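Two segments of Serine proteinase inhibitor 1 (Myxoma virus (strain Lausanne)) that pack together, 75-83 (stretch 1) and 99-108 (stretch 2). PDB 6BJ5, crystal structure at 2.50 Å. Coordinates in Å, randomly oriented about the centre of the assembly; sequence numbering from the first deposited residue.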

# COMPACT_ATOMS: atom_id res chain seq x y z
N LEU A 75 -7.92 9.51 -1.89
CA LEU A 75 -7.85 10.90 -2.33
C LEU A 75 -6.80 11.06 -3.42
O LEU A 75 -5.77 10.39 -3.41
N ARG A 76 -7.09 11.95 -4.38
CA ARG A 76 -6.20 12.17 -5.52
C ARG A 76 -6.16 13.65 -5.87
O ARG A 76 -7.19 14.25 -6.18
N GLU A 77 -4.95 14.21 -5.83
CA GLU A 77 -4.72 15.62 -6.09
C GLU A 77 -3.48 15.71 -6.97
O GLU A 77 -2.61 14.84 -6.92
N LEU A 78 -3.44 16.76 -7.79
CA LEU A 78 -2.29 17.08 -8.62
C LEU A 78 -1.91 18.54 -8.38
O LEU A 78 -2.76 19.43 -8.44
N PHE A 79 -0.64 18.78 -8.09
CA PHE A 79 -0.14 20.13 -7.82
C PHE A 79 0.84 20.47 -8.93
O PHE A 79 1.96 19.94 -8.96
N VAL A 80 0.44 21.35 -9.83
CA VAL A 80 1.31 21.75 -10.93
C VAL A 80 1.77 23.17 -10.68
O VAL A 80 0.97 24.02 -10.28
N ASP A 81 3.05 23.41 -10.92
CA ASP A 81 3.60 24.74 -10.71
C ASP A 81 2.91 25.75 -11.62
O ASP A 81 2.49 25.42 -12.73
N ALA A 82 2.71 26.97 -11.09
CA ALA A 82 1.99 28.01 -11.83
C ALA A 82 2.70 28.48 -13.08
O ALA A 82 2.06 29.11 -13.92
N SER A 83 4.00 28.21 -13.24
CA SER A 83 4.67 28.52 -14.50
C SER A 83 4.22 27.61 -15.64
O SER A 83 4.32 28.00 -16.81
N ASN A 99 -13.17 14.65 -9.65
CA ASN A 99 -13.94 15.55 -8.82
C ASN A 99 -13.03 16.49 -8.04
O ASN A 99 -13.21 16.73 -6.85
N THR A 100 -12.00 16.99 -8.72
CA THR A 100 -11.04 17.88 -8.08
C THR A 100 -10.27 18.60 -9.17
O THR A 100 -10.11 18.09 -10.28
N SER A 101 -9.80 19.81 -8.85
CA SER A 101 -9.12 20.66 -9.81
C SER A 101 -7.63 20.69 -9.55
O SER A 101 -7.19 20.62 -8.39
N VAL A 102 -6.86 20.75 -10.64
CA VAL A 102 -5.43 20.92 -10.51
C VAL A 102 -5.14 22.16 -9.68
O VAL A 102 -5.75 23.21 -9.87
N GLN A 103 -4.22 22.02 -8.73
CA GLN A 103 -3.88 23.09 -7.81
C GLN A 103 -2.59 23.74 -8.29
O GLN A 103 -1.53 23.12 -8.24
N ARG A 104 -2.68 24.99 -8.73
CA ARG A 104 -1.48 25.70 -9.16
C ARG A 104 -0.74 26.15 -7.91
O ARG A 104 -1.36 26.61 -6.94
N VAL A 105 0.58 26.01 -7.92
CA VAL A 105 1.40 26.08 -6.72
C VAL A 105 2.75 26.63 -7.18
O VAL A 105 3.06 26.63 -8.37
N THR A 106 3.54 27.15 -6.24
CA THR A 106 4.89 27.61 -6.57
C THR A 106 5.90 26.71 -5.88
O THR A 106 6.12 26.84 -4.67
N PHE A 107 6.56 25.85 -6.64
CA PHE A 107 7.42 24.88 -5.98
C PHE A 107 8.77 25.41 -5.51
O PHE A 107 9.63 24.59 -5.15
N ASN A 108 9.01 26.72 -5.48
CA ASN A 108 10.26 27.23 -4.92
C ASN A 108 10.04 27.92 -3.58
O ASN A 108 10.88 27.77 -2.68

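The contact is a short parallel pairing of two strands, and its backbone ladder runs from Leu 78 to Ala 82 on the first stretch. Gln 103 N gives a nearly straight hydrogen bond to Leu 78 O (3.0 Å). The next two rungs are weak: Val 80 N to Gln 103 O and Val 105 N to Val 80 O, each 3.1 Å. Ala 82 N then closes on Val 105 O at 2.8 Å.

Before the first rung, Glu 77 adds a side-chain bond; near the far end, Asp 81, still in the strand, reaches past Val 105 to Phe 107 N. Glu 77 (m, m) leaves the backbone sideways, but its end comes nearer, and OE1 accepts from Thr 100 OG1 at 2.8 Å; Thr 100, in the t rotamer, is the residue whose CA-to-CB bond points toward the partner. OE1 is also bonded elsewhere in the structure. Asp 81 (t) divides its carboxylate: OD1 accepts from Phe 107 N (2.8 Å) across the contact, while OD2 takes both Ser 83 N (3.0 Å) and Ser 83 OG, the latter very short at 2.3 Å. One aspartate thus serves the partner's backbone and its own stretch.

Arg 104 (m, m, m) folds back so that NH1 reaches Asp 81 O at 3.0 Å, nearly linear, although the placement of NH1 is less sure. Gln 103 (m, m) turns its end away from the partner and spends NE2 on Ser 101 O, 2.8 Å off within its own stretch.

Apolar contacts lie on both faces of the pairing. With Phe 79 (m) and Gln 103 on one face, Phe 79 CD1 lies 3.6 Å from Gln 103 CB, and Phe 79 CB meets Phe 107 CZ at 3.9 Å. The Phe 107 ring (m) presents its edge to Phe 79 O, with CE2 3.3 Å away. On the face of Val 80 and Arg 104, Val 80 CG2 (t) packs against Val 102 CG1 (t) at 3.7 Å.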

# COMPACT_ATOMS: atom_id res chain seq x y z
CB LEU A 75 -7.57 11.83 -1.15
CG LEU A 75 -7.31 13.32 -1.41
CD1 LEU A 75 -7.69 14.13 -0.20
CD2 LEU A 75 -5.84 13.59 -1.73
CB ARG A 76 -6.65 11.35 -6.73
CG ARG A 76 -6.51 9.87 -6.51
CD ARG A 76 -7.68 9.14 -7.13
NE ARG A 76 -7.16 8.04 -7.91
CZ ARG A 76 -7.83 7.41 -8.85
NH1 ARG A 76 -7.25 6.43 -9.51
NH2 ARG A 76 -9.07 7.78 -9.12
CB GLU A 77 -4.49 16.44 -4.80
CG GLU A 77 -5.60 16.35 -3.76
CD GLU A 77 -6.94 16.85 -4.25
OE1 GLU A 77 -7.02 17.92 -4.90
OE2 GLU A 77 -7.94 16.15 -4.01
CB LEU A 78 -2.60 16.83 -10.11
CG LEU A 78 -1.52 17.22 -11.12
CD1 LEU A 78 -0.21 16.47 -10.89
CD2 LEU A 78 -2.02 17.03 -12.55
CB PHE A 79 0.54 20.18 -6.45
CG PHE A 79 -0.36 19.81 -5.33
CD1 PHE A 79 -1.15 20.76 -4.72
CD2 PHE A 79 -0.48 18.49 -4.93
CE1 PHE A 79 -2.02 20.41 -3.70
CE2 PHE A 79 -1.34 18.13 -3.92
CZ PHE A 79 -2.11 19.09 -3.30
CB VAL A 80 0.62 21.62 -12.29
CG1 VAL A 80 1.57 22.05 -13.39
CG2 VAL A 80 0.20 20.19 -12.48
CB ASP A 81 5.10 24.74 -10.97
CG ASP A 81 5.73 26.04 -10.55
OD1 ASP A 81 5.97 26.23 -9.34
OD2 ASP A 81 5.95 26.89 -11.43
CB ALA A 82 1.72 29.21 -10.94
CB SER A 83 6.19 28.46 -14.35
OG SER A 83 6.63 27.37 -13.57
CB ASN A 99 -14.85 14.77 -7.86
CG ASN A 99 -16.05 15.58 -7.41
OD1 ASN A 99 -16.63 16.34 -8.19
ND2 ASN A 99 -16.42 15.42 -6.14
CB THR A 100 -10.09 17.12 -7.14
OG1 THR A 100 -9.38 18.05 -6.32
CG2 THR A 100 -9.08 16.31 -7.92
CB SER A 101 -9.67 22.08 -9.81
OG SER A 101 -10.93 22.13 -10.45
CB VAL A 102 -4.80 21.03 -11.91
CG1 VAL A 102 -3.29 21.25 -11.79
CG2 VAL A 102 -5.10 19.78 -12.71
CB GLN A 103 -3.72 22.56 -6.39
CG GLN A 103 -4.96 21.88 -5.85
CD GLN A 103 -6.13 22.83 -5.74
OE1 GLN A 103 -6.01 23.91 -5.15
NE2 GLN A 103 -7.27 22.43 -6.29
CB ARG A 104 -1.80 26.89 -10.06
CG ARG A 104 -2.85 26.65 -11.15
CD ARG A 104 -2.60 25.53 -12.13
NE ARG A 104 -1.29 25.54 -12.76
CZ ARG A 104 -1.10 25.66 -14.06
NH1 ARG A 104 0.14 25.64 -14.53
NH2 ARG A 104 -2.12 25.80 -14.90
CB VAL A 105 1.52 24.66 -6.09
CG1 VAL A 105 2.58 23.87 -6.78
CG2 VAL A 105 1.74 24.67 -4.60
CB THR A 106 5.14 29.05 -6.13
OG1 THR A 106 4.17 29.92 -6.74
CG2 THR A 106 6.53 29.49 -6.57
CB PHE A 107 7.64 23.64 -6.86
CG PHE A 107 6.49 22.67 -6.82
CD1 PHE A 107 6.28 21.89 -5.68
CD2 PHE A 107 5.66 22.48 -7.93
CE1 PHE A 107 5.25 20.99 -5.61
CE2 PHE A 107 4.62 21.56 -7.87
CZ PHE A 107 4.41 20.82 -6.72
CB ASN A 108 10.94 28.18 -5.93
CG ASN A 108 12.29 28.75 -5.42
OD1 ASN A 108 12.63 28.68 -4.24
ND2 ASN A 108 13.09 29.24 -6.36